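Local coordinates for protein luciferase-like monooxygenase (Streptomyces bottropensis, PDB 7BIP) that probably acts as a luciferase-like monooxygenase that uses molecular oxygen in the biosynthesis of the aromatic polyketide rishirilide, at residues Val105-Ala110 with Arg139-Glu144; Leu79-His84 with Arg127-Glu132; Arg70-Thr75 with Thr224-His229. All coordinates share one frame; numbering follows the deposited sequence.

The three contacts sample one barrel from its wall to its interior. Contact 3 spans the inside, between strands 72-78 and 228-236; contact 1 packs the neighbouring strand 103-107 against helix 126-142 on the outside; contact 2 sets the loop leaving strand 72-78 against an earlier part of that same helix. Contacts 1 and 2 have centres about 10 Å apart, and Gly108 O meets Phe130 CE1 at 3.3 Å. Contact 3 is about 16 Å from contact 1 and 22 Å from contact 2, by centres. Along the chain contact 3 encloses the other two, whose segments alternate, so sequence-distant strands, loop and helix are tied into one domain.

Contact 1. Residues Val105-Ala110 with Arg139-Glu144; sequences VGFGRA and RLWAEE. With CA (calcium ion), chain C.
Strand 103-107 meets helix 126-142 where Val105 and Phe107 both reach Trp141, the large side chain near the helix's C-terminal end. The meeting is apolar and narrow, burying 94 Å² in all. Both strand residues come at the indole from the opposite direction and converge on one atom, CH2 at the far corner of its six-membered ring. Val105 CG2 stands 3.9 Å from Trp141 CH2. With CG1 anti to the backbone N (chi1 -176°), it is CG2, anti to the carbonyl carbon, that points at the indole. Phe107 brings its ring tip: its CZ is 4.1 Å from Trp141 CH2, which lies at the phenyl edge and close to the phenyl plane. The indole itself is turned obliquely to both partners. In the barrel of this luciferase-like family, of the TIM-barrel type, these are outward-pointing strand residues meeting the surrounding helical layer. Leu92 of helix 85-98 touches both Val105 and Trp141, so two helices close over the strand here. The buried indole N-H is satisfied as well, since Trp141 NE1 is hydrogen-bonded to Ala89 O of helix 85-98.

Two residues beyond Trp141 the chain has left the helix: Glu143 N still bonds to Arg139 O at 2.9 Å, but Glu143 no longer has helical backbone angles. The chain then delivers Glu144 to a calcium ion on the surface. Its carboxylate grips the metal with both oxygens, OE1 at 2.4 Å and OE2 at 2.5 Å from the calcium. Two waters join them, and the first also donates a hydrogen bond of 2.7 Å to Ala142 O, linking the metal to the last residue of the helix.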
loop_
_atom_site.group_PDB
_atom_site.type_symbol
_atom_site.label_atom_id
_atom_site.label_comp_id
_atom_site.label_asym_id
_atom_site.label_seq_id
_atom_site.Cartn_x
_atom_site.Cartn_y
_atom_site.Cartn_z
ATOM N N VAL A 105 -6.825 -12.828 2.427
ATOM C CA VAL A 105 -7.131 -11.998 1.260
ATOM C C VAL A 105 -8.521 -12.352 0.738
ATOM O O VAL A 105 -8.717 -13.377 0.073
ATOM C CB VAL A 105 -6.086 -12.138 0.155
ATOM C CG1 VAL A 105 -6.437 -11.172 -0.981
ATOM C CG2 VAL A 105 -4.699 -11.826 0.707
ATOM N N GLY A 106 -9.487 -11.479 1.001
ATOM C CA GLY A 106 -10.765 -11.539 0.313
ATOM C C GLY A 106 -10.712 -10.781 -1.004
ATOM O O GLY A 106 -10.177 -9.673 -1.082
ATOM N N PHE A 107 -11.264 -11.411 -2.043
ATOM C CA PHE A 107 -11.415 -10.845 -3.379
ATOM C C PHE A 107 -12.906 -10.688 -3.659
ATOM O O PHE A 107 -13.684 -11.604 -3.388
ATOM C CB PHE A 107 -10.825 -11.761 -4.473
ATOM C CG PHE A 107 -9.340 -12.064 -4.345
ATOM C CD1 PHE A 107 -8.423 -11.482 -5.228
ATOM C CD2 PHE A 107 -8.872 -12.991 -3.425
ATOM C CE1 PHE A 107 -7.056 -11.777 -5.151
ATOM C CE2 PHE A 107 -7.509 -13.304 -3.345
ATOM C CZ PHE A 107 -6.596 -12.689 -4.213
ATOM N N GLY A 108 -13.312 -9.544 -4.220
ATOM C CA GLY A 108 -14.717 -9.268 -4.435
ATOM C C GLY A 108 -15.008 -8.750 -5.834
ATOM O O GLY A 108 -14.111 -8.364 -6.581
ATOM N N ARG A 109 -16.296 -8.755 -6.171
ATOM C CA ARG A 109 -16.776 -8.189 -7.424
ATOM C C ARG A 109 -17.116 -6.720 -7.227
ATOM O O ARG A 109 -17.602 -6.312 -6.168
ATOM C CB ARG A 109 -18.012 -8.937 -7.932
ATOM C CG ARG A 109 -17.850 -10.440 -8.045
ATOM C CD ARG A 109 -17.232 -10.848 -9.369
ATOM N NE ARG A 109 -17.826 -10.180 -10.525
ATOM C CZ ARG A 109 -18.898 -10.616 -11.179
ATOM N NH1 ARG A 109 -19.360 -9.936 -12.221
ATOM N NH2 ARG A 109 -19.511 -11.727 -10.793
ATOM N N ALA A 110 -16.853 -5.922 -8.252
ATOM C CA ALA A 110 -17.268 -4.534 -8.181
ATOM C C ALA A 110 -18.734 -4.412 -8.587
ATOM O O ALA A 110 -19.281 -5.251 -9.306
ATOM C CB ALA A 110 -16.393 -3.667 -9.084
ATOM N N ARG A 139 -1.655 -18.206 -8.740
ATOM C CA ARG A 139 -0.531 -18.841 -9.419
ATOM C C ARG A 139 0.767 -18.092 -9.172
ATOM O O ARG A 139 1.814 -18.721 -8.982
ATOM C CB ARG A 139 -0.799 -18.939 -10.921
ATOM C CG ARG A 139 -1.753 -20.026 -11.233
ATOM C CD ARG A 139 -1.653 -20.481 -12.665
ATOM N NE ARG A 139 -2.899 -21.139 -12.978
ATOM C CZ ARG A 139 -3.254 -21.568 -14.176
ATOM N NH1 ARG A 139 -2.432 -21.425 -15.216
ATOM N NH2 ARG A 139 -4.442 -22.144 -14.315
ATOM N N LEU A 140 0.727 -16.749 -9.219
ATOM C CA LEU A 140 1.931 -15.968 -8.941
ATOM C C LEU A 140 2.458 -16.234 -7.538
ATOM O O LEU A 140 3.674 -16.196 -7.314
ATOM C CB LEU A 140 1.647 -14.477 -9.142
ATOM C CG LEU A 140 1.527 -14.089 -10.628
ATOM C CD1 LEU A 140 0.822 -12.747 -10.783
ATOM C CD2 LEU A 140 2.906 -14.060 -11.288
ATOM N N TRP A 141 1.568 -16.520 -6.581
ATOM C CA TRP A 141 2.016 -16.845 -5.231
ATOM C C TRP A 141 2.516 -18.280 -5.120
ATOM O O TRP A 141 3.504 -18.543 -4.422
ATOM C CB TRP A 141 0.873 -16.671 -4.238
ATOM C CG TRP A 141 0.440 -15.281 -3.920
ATOM C CD1 TRP A 141 1.158 -14.124 -4.038
ATOM C CD2 TRP A 141 -0.829 -14.922 -3.377
ATOM N NE1 TRP A 141 0.393 -13.056 -3.613
ATOM C CE2 TRP A 141 -0.828 -13.523 -3.196
ATOM C CE3 TRP A 141 -1.977 -15.647 -3.042
ATOM C CZ2 TRP A 141 -1.923 -12.837 -2.679
ATOM C CZ3 TRP A 141 -3.070 -14.963 -2.521
ATOM C CH2 TRP A 141 -3.037 -13.576 -2.353
ATOM N N ALA A 142 1.822 -19.225 -5.760
ATOM C CA ALA A 142 2.043 -20.640 -5.504
ATOM C C ALA A 142 3.132 -21.250 -6.367
ATOM O O ALA A 142 3.680 -22.296 -5.993
ATOM C CB ALA A 142 0.748 -21.428 -5.736
ATOM N N GLU A 143 3.448 -20.635 -7.505
ATOM C CA GLU A 143 4.282 -21.256 -8.526
ATOM C C GLU A 143 5.381 -20.299 -8.983
ATOM O O GLU A 143 5.372 -19.103 -8.684
ATOM C CB GLU A 143 3.453 -21.683 -9.755
ATOM C CG GLU A 143 2.231 -22.548 -9.452
ATOM C CD GLU A 143 2.591 -23.923 -8.929
ATOM O OE1 GLU A 143 1.766 -24.512 -8.195
ATOM O OE2 GLU A 143 3.692 -24.419 -9.253
ATOM N N GLU A 144 6.325 -20.862 -9.733
ATOM C CA GLU A 144 7.428 -20.134 -10.333
ATOM C C GLU A 144 7.441 -20.426 -11.826
ATOM O O GLU A 144 6.820 -21.386 -12.286
ATOM C CB GLU A 144 8.766 -20.526 -9.697
ATOM C CG GLU A 144 8.797 -20.306 -8.196
ATOM C CD GLU A 144 8.335 -21.514 -7.391
ATOM O OE1 GLU A 144 8.472 -22.666 -7.869
ATOM O OE2 GLU A 144 7.841 -21.299 -6.263
HETATM CA CA CA C . 7.978 -23.724 -5.750
HETATM O O HOH W 1 5.676 -24.083 -6.189
HETATM O O HOH W 2 8.537 -25.554 -7.212
#

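Contact 2. Residues Leu79-His84 with Arg127-Glu132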
loop_
_atom_site.group_PDB
_atom_site.type_symbol
_atom_site.label_atom_id
_atom_site.label_comp_id
_atom_site.label_asym_id
_atom_site.label_seq_id
_atom_site.Cartn_x
_atom_site.Cartn_y
_atom_site.Cartn_z
ATOM N N LEU A 79 -10.425 -5.685 -5.377
ATOM C CA LEU A 79 -11.215 -5.793 -6.604
ATOM C C LEU A 79 -10.304 -6.134 -7.777
ATOM O O LEU A 79 -9.758 -5.235 -8.433
ATOM C CB LEU A 79 -11.988 -4.496 -6.870
ATOM C CG LEU A 79 -12.918 -4.020 -5.742
ATOM C CD1 LEU A 79 -13.566 -2.687 -6.127
ATOM C CD2 LEU A 79 -13.991 -5.064 -5.439
ATOM N N PRO A 80 -10.114 -7.416 -8.097
ATOM C CA PRO A 80 -9.174 -7.760 -9.175
ATOM C C PRO A 80 -9.515 -7.123 -10.510
ATOM O O PRO A 80 -8.601 -6.908 -11.320
ATOM C CB PRO A 80 -9.248 -9.295 -9.241
ATOM C CG PRO A 80 -10.414 -9.692 -8.404
ATOM C CD PRO A 80 -10.644 -8.609 -7.414
ATOM N N VAL A 81 -10.786 -6.767 -10.747
ATOM C CA VAL A 81 -11.177 -6.185 -12.030
ATOM C C VAL A 81 -10.447 -4.874 -12.306
ATOM O O VAL A 81 -10.260 -4.498 -13.472
ATOM C CB VAL A 81 -12.714 -6.017 -12.088
ATOM C CG1 VAL A 81 -13.214 -4.958 -11.101
ATOM C CG2 VAL A 81 -13.179 -5.696 -13.501
ATOM N N PHE A 82 -10.000 -4.167 -11.265
ATOM C CA PHE A 82 -9.460 -2.826 -11.450
ATOM C C PHE A 82 -7.957 -2.764 -11.265
ATOM O O PHE A 82 -7.397 -1.670 -11.153
ATOM C CB PHE A 82 -10.127 -1.833 -10.495
ATOM C CG PHE A 82 -11.575 -1.624 -10.778
ATOM C CD1 PHE A 82 -12.033 -1.591 -12.084
ATOM C CD2 PHE A 82 -12.481 -1.486 -9.742
ATOM C CE1 PHE A 82 -13.382 -1.414 -12.350
ATOM C CE2 PHE A 82 -13.826 -1.300 -10.002
ATOM C CZ PHE A 82 -14.275 -1.277 -11.308
ATOM N N THR A 83 -7.287 -3.901 -11.212
ATOM C CA THR A 83 -5.854 -3.866 -11.064
ATOM C C THR A 83 -5.260 -4.892 -12.018
ATOM O O THR A 83 -5.969 -5.531 -12.804
ATOM C CB THR A 83 -5.459 -4.085 -9.600
ATOM O OG1 THR A 83 -4.044 -3.918 -9.440
ATOM C CG2 THR A 83 -5.885 -5.472 -9.117
ATOM N N HIS A 84 -3.954 -5.001 -11.984
ATOM C CA HIS A 84 -3.207 -6.008 -12.711
ATOM C C HIS A 84 -2.752 -7.090 -11.741
ATOM O O HIS A 84 -2.260 -6.770 -10.653
ATOM C CB HIS A 84 -1.986 -5.365 -13.368
ATOM C CG HIS A 84 -1.334 -6.216 -14.409
ATOM N ND1 HIS A 84 -0.689 -7.396 -14.114
ATOM C CD2 HIS A 84 -1.202 -6.035 -15.746
ATOM C CE1 HIS A 84 -0.211 -7.923 -15.226
ATOM N NE2 HIS A 84 -0.495 -7.111 -16.228
ATOM N N ARG A 127 -17.070 -10.775 -14.717
ATOM C CA ARG A 127 -16.962 -12.080 -14.061
ATOM C C ARG A 127 -15.716 -12.829 -14.519
ATOM O O ARG A 127 -15.009 -13.437 -13.706
ATOM C CB ARG A 127 -18.198 -12.937 -14.324
ATOM C CG ARG A 127 -18.240 -14.169 -13.421
ATOM C CD ARG A 127 -17.907 -15.443 -14.190
ATOM N NE ARG A 127 -18.537 -15.467 -15.513
ATOM C CZ ARG A 127 -17.954 -15.916 -16.624
ATOM N NH1 ARG A 127 -18.615 -15.891 -17.770
ATOM N NH2 ARG A 127 -16.712 -16.387 -16.595
ATOM N N ALA A 128 -15.437 -12.813 -15.826
ATOM C CA ALA A 128 -14.212 -13.447 -16.305
ATOM C C ALA A 128 -12.978 -12.717 -15.791
ATOM O O ALA A 128 -11.987 -13.353 -15.420
ATOM C CB ALA A 128 -14.200 -13.516 -17.835
ATOM N N ARG A 129 -13.020 -11.381 -15.750
ATOM C CA ARG A 129 -11.894 -10.636 -15.198
ATOM C C ARG A 129 -11.649 -10.999 -13.739
ATOM O O ARG A 129 -10.498 -11.060 -13.290
ATOM C CB ARG A 129 -12.148 -9.134 -15.306
ATOM C CG ARG A 129 -12.203 -8.616 -16.711
ATOM C CD ARG A 129 -12.288 -7.088 -16.697
ATOM N NE ARG A 129 -12.221 -6.511 -18.034
ATOM C CZ ARG A 129 -11.111 -6.072 -18.612
ATOM N NH1 ARG A 129 -9.938 -6.142 -17.984
ATOM N NH2 ARG A 129 -11.183 -5.563 -19.835
ATOM N N PHE A 130 -12.728 -11.198 -12.979
ATOM C CA PHE A 130 -12.598 -11.545 -11.572
ATOM C C PHE A 130 -11.976 -12.927 -11.401
ATOM O O PHE A 130 -10.991 -13.090 -10.668
ATOM C CB PHE A 130 -13.968 -11.485 -10.896
ATOM C CG PHE A 130 -13.956 -11.956 -9.472
ATOM C CD1 PHE A 130 -13.576 -11.100 -8.460
ATOM C CD2 PHE A 130 -14.301 -13.263 -9.150
ATOM C CE1 PHE A 130 -13.554 -11.526 -7.143
ATOM C CE2 PHE A 130 -14.274 -13.691 -7.840
ATOM C CZ PHE A 130 -13.907 -12.823 -6.836
ATOM N N ASP A 131 -12.548 -13.933 -12.060
ATOM C CA ASP A 131 -12.043 -15.297 -11.905
ATOM C C ASP A 131 -10.602 -15.407 -12.378
ATOM O O ASP A 131 -9.778 -16.065 -11.730
ATOM C CB ASP A 131 -12.924 -16.284 -12.668
ATOM C CG ASP A 131 -14.280 -16.509 -11.998
ATOM O OD1 ASP A 131 -14.408 -16.310 -10.766
ATOM O OD2 ASP A 131 -15.218 -16.890 -12.718
ATOM N N GLU A 132 -10.272 -14.773 -13.513
ATOM C CA GLU A 132 -8.897 -14.836 -14.000
ATOM C C GLU A 132 -7.951 -14.033 -13.120
ATOM O O GLU A 132 -6.785 -14.410 -12.971
ATOM C CB GLU A 132 -8.815 -14.368 -15.455
ATOM C CG GLU A 132 -9.508 -15.337 -16.396
ATOM C CD GLU A 132 -9.089 -15.167 -17.841
ATOM O OE1 GLU A 132 -8.063 -14.501 -18.089
ATOM O OE2 GLU A 132 -9.789 -15.710 -18.722
#
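Glu132 N bonds to Ala128 O at 2.9 Å, one of the backbone bonds of the helix that offers Arg129 and Phe130 to Val81 and Pro80 of the facing loop. Between the two segments themselves the contact is made by carbon atoms. Pro80 brings its ring corner to one side of Phe130: CG is 3.5 Å from Phe130 CD1, with CE1 a little farther and the proline CD behind it. The proline approaches the phenyl obliquely. Phe130 reaches it with CG anti to its backbone N (chi1 174°).

Val81 divides its two methyls. CG2 touches the aliphatic part of Arg129, 3.6 Å from CD, and the two side chains cross at about a right angle. CG1 turns to the other neighbour and sits 3.5 Å above the plane of the Phe82 ring, over its centre. Arg129 runs extended from CG to NE, and it is the stem, CB and CD, that lies against the valine.

Pro80 and Val81 form a short 3-10 turn in the loop, with Phe82 N bonded to Leu79 O at 3.0 Å. Phe119 of the second subunit meets the His84 ring edge-to-face. The loop leads into helix 85-98, where His84 stands at the N-cap, its ND1 accepting from Leu86 N; helix 126-142 flanks the turn between strand 72-78 and helix 85-98.

Contact 3. Residues Arg70-Thr75 with Thr224-His229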
loop_
_atom_site.group_PDB
_atom_site.type_symbol
_atom_site.label_atom_id
_atom_site.label_comp_id
_atom_site.label_asym_id
_atom_site.label_seq_id
_atom_site.Cartn_x
_atom_site.Cartn_y
_atom_site.Cartn_z
ATOM N N ARG A 70 -0.818 -9.048 16.859
ATOM C CA ARG A 70 -1.464 -10.362 16.795
ATOM C C ARG A 70 -2.728 -10.400 15.940
ATOM O O ARG A 70 -3.059 -11.448 15.370
ATOM C CB ARG A 70 -1.778 -10.864 18.205
ATOM C CG ARG A 70 -2.711 -9.988 18.997
ATOM C CD ARG A 70 -3.131 -10.686 20.282
ATOM N NE ARG A 70 -3.944 -9.825 21.135
ATOM C CZ ARG A 70 -4.163 -10.055 22.426
ATOM N NH1 ARG A 70 -3.628 -11.123 23.008
ATOM N NH2 ARG A 70 -4.919 -9.223 23.136
ATOM N N VAL A 71 -3.444 -9.278 15.846
ATOM C CA VAL A 71 -4.663 -9.238 15.052
ATOM C C VAL A 71 -4.354 -9.584 13.589
ATOM O O VAL A 71 -3.333 -9.167 13.029
ATOM C CB VAL A 71 -5.293 -7.841 15.224
ATOM C CG1 VAL A 71 -4.542 -6.767 14.419
ATOM C CG2 VAL A 71 -6.754 -7.845 14.947
ATOM N N ARG A 72 -5.227 -10.365 12.962
ATOM C CA ARG A 72 -5.035 -10.613 11.537
ATOM C C ARG A 72 -5.494 -9.404 10.717
ATOM O O ARG A 72 -6.231 -8.540 11.196
ATOM C CB ARG A 72 -5.776 -11.881 11.108
ATOM C CG ARG A 72 -5.265 -13.142 11.843
ATOM C CD ARG A 72 -5.723 -14.440 11.168
ATOM N NE ARG A 72 -5.101 -14.649 9.855
ATOM C CZ ARG A 72 -3.855 -15.080 9.661
ATOM N NH1 ARG A 72 -3.067 -15.354 10.691
ATOM N NH2 ARG A 72 -3.397 -15.225 8.420
ATOM N N LEU A 73 -5.017 -9.334 9.473
ATOM C CA LEU A 73 -5.372 -8.263 8.545
ATOM C C LEU A 73 -6.108 -8.879 7.366
ATOM O O LEU A 73 -5.608 -9.825 6.756
ATOM C CB LEU A 73 -4.118 -7.517 8.047
ATOM C CG LEU A 73 -3.249 -6.736 9.036
ATOM C CD1 LEU A 73 -4.081 -5.901 10.023
ATOM C CD2 LEU A 73 -2.334 -7.674 9.788
ATOM N N VAL A 74 -7.292 -8.357 7.034
ATOM C CA VAL A 74 -8.130 -8.990 6.016
ATOM C C VAL A 74 -8.609 -7.962 5.001
ATOM O O VAL A 74 -9.177 -6.930 5.375
ATOM C CB VAL A 74 -9.340 -9.708 6.642
ATOM C CG1 VAL A 74 -10.079 -10.531 5.569
ATOM C CG2 VAL A 74 -8.905 -10.588 7.809
ATOM N N THR A 75 -8.420 -8.256 3.713
ATOM C CA THR A 75 -9.050 -7.434 2.685
ATOM C C THR A 75 -10.497 -7.884 2.494
ATOM O O THR A 75 -10.772 -9.075 2.322
ATOM C CB THR A 75 -8.287 -7.493 1.354
ATOM O OG1 THR A 75 -8.163 -8.843 0.882
ATOM C CG2 THR A 75 -6.894 -6.897 1.512
ATOM N N THR A 224 -13.084 -24.468 7.707
ATOM C CA THR A 224 -13.124 -24.079 9.107
ATOM C C THR A 224 -13.930 -22.791 9.252
ATOM O O THR A 224 -14.355 -22.178 8.269
ATOM C CB THR A 224 -11.722 -23.869 9.671
ATOM O OG1 THR A 224 -11.178 -22.653 9.139
ATOM C CG2 THR A 224 -10.810 -25.038 9.312
ATOM N N GLU A 225 -14.121 -22.358 10.498
ATOM C CA GLU A 225 -14.848 -21.115 10.727
ATOM C C GLU A 225 -14.113 -19.907 10.161
ATOM O O GLU A 225 -14.748 -18.874 9.918
ATOM C CB GLU A 225 -15.113 -20.918 12.225
ATOM C CG GLU A 225 -13.874 -20.922 13.091
ATOM C CD GLU A 225 -14.195 -20.683 14.550
ATOM O OE1 GLU A 225 -13.269 -20.709 15.386
ATOM O OE2 GLU A 225 -15.378 -20.462 14.866
ATOM N N GLU A 226 -12.806 -20.011 9.916
ATOM C CA GLU A 226 -12.076 -18.900 9.309
ATOM C C GLU A 226 -12.226 -18.844 7.792
ATOM O O GLU A 226 -11.760 -17.877 7.173
ATOM C CB GLU A 226 -10.596 -18.969 9.695
ATOM C CG GLU A 226 -10.334 -18.476 11.105
ATOM C CD GLU A 226 -8.903 -18.666 11.546
ATOM O OE1 GLU A 226 -8.459 -19.831 11.617
ATOM O OE2 GLU A 226 -8.227 -17.651 11.833
ATOM N N ASP A 227 -12.887 -19.829 7.185
ATOM C CA ASP A 227 -13.119 -19.847 5.747
ATOM C C ASP A 227 -14.432 -19.189 5.350
ATOM O O ASP A 227 -14.732 -19.111 4.158
ATOM C CB ASP A 227 -13.101 -21.287 5.227
ATOM C CG ASP A 227 -11.713 -21.875 5.218
ATOM O OD1 ASP A 227 -10.799 -21.217 4.675
ATOM O OD2 ASP A 227 -11.531 -22.986 5.761
ATOM N N ILE A 228 -15.223 -18.724 6.317
ATOM C CA ILE A 228 -16.538 -18.154 6.051
ATOM C C ILE A 228 -16.618 -16.829 6.797
ATOM O O ILE A 228 -16.569 -16.811 8.035
ATOM C CB ILE A 228 -17.670 -19.094 6.492
ATOM C CG1 ILE A 228 -17.626 -20.411 5.707
ATOM C CG2 ILE A 228 -19.026 -18.429 6.322
ATOM C CD1 ILE A 228 -18.530 -21.474 6.301
ATOM N N HIS A 229 -16.728 -15.730 6.048
ATOM C CA HIS A 229 -16.746 -14.380 6.603
ATOM C C HIS A 229 -18.070 -13.697 6.296
ATOM O O HIS A 229 -18.609 -13.840 5.200
ATOM C CB HIS A 229 -15.621 -13.512 6.013
ATOM C CG HIS A 229 -14.276 -13.739 6.631
ATOM N ND1 HIS A 229 -13.444 -12.701 7.000
ATOM C CD2 HIS A 229 -13.602 -14.880 6.910
ATOM C CE1 HIS A 229 -12.323 -13.197 7.497
ATOM N NE2 HIS A 229 -12.392 -14.515 7.448
#
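Val74 and His229 face each other across the inside of the TIM-type barrel, from strands 72-78 and 228-236, which are not neighbours in the parallel sheet. Their side chains point at one another from opposite walls, with CA atoms 10.2 Å apart, and so help fill the barrel interior. Val74 CG1 comes within 4.0 Å of His229 CE1, meeting the imidazole obliquely. That methyl is anti to the backbone N (chi1 -172°), which carries it out from its own strand toward the histidine. His229 and Val74 are both buried; the polar end of the imidazole has a partner in the wall, its ND1 being hydrogen-bonded to Lys41 NZ on strand 39-42. Val74 also touches Lys41, so the lysine contacts both residues.

Just ahead of strand 228-236, Glu226 faces Arg72, the first residue of strand 72-78. Its OE2 is 4.1 Å from Arg72 CD, the closest approach of the pair, while Arg72 NE is 4.8 Å from that oxygen. The charges are opposite but do not pair directly, and the guanidinium and carboxylate planes stand 81° apart. Each has another partner: Arg72 NE makes a salt bridge with Asp104, and Glu226 OE2 is hydrogen-bonded to His38 NE2. The arginine chain bends at chi3 (68°), which turns its guanidinium aside from the glutamate.

The turn before strand 228-236 is held from within. Glu226 N bonds to Thr224 OG1 at 3.2 Å, an ST turn, and Thr224 N reaches the anti lone pair of Asp227 OD2 at 2.9 Å. Just beyond, the carbonyl oxygen of Glu226 lies in the plane of the His229 ring, at its edge.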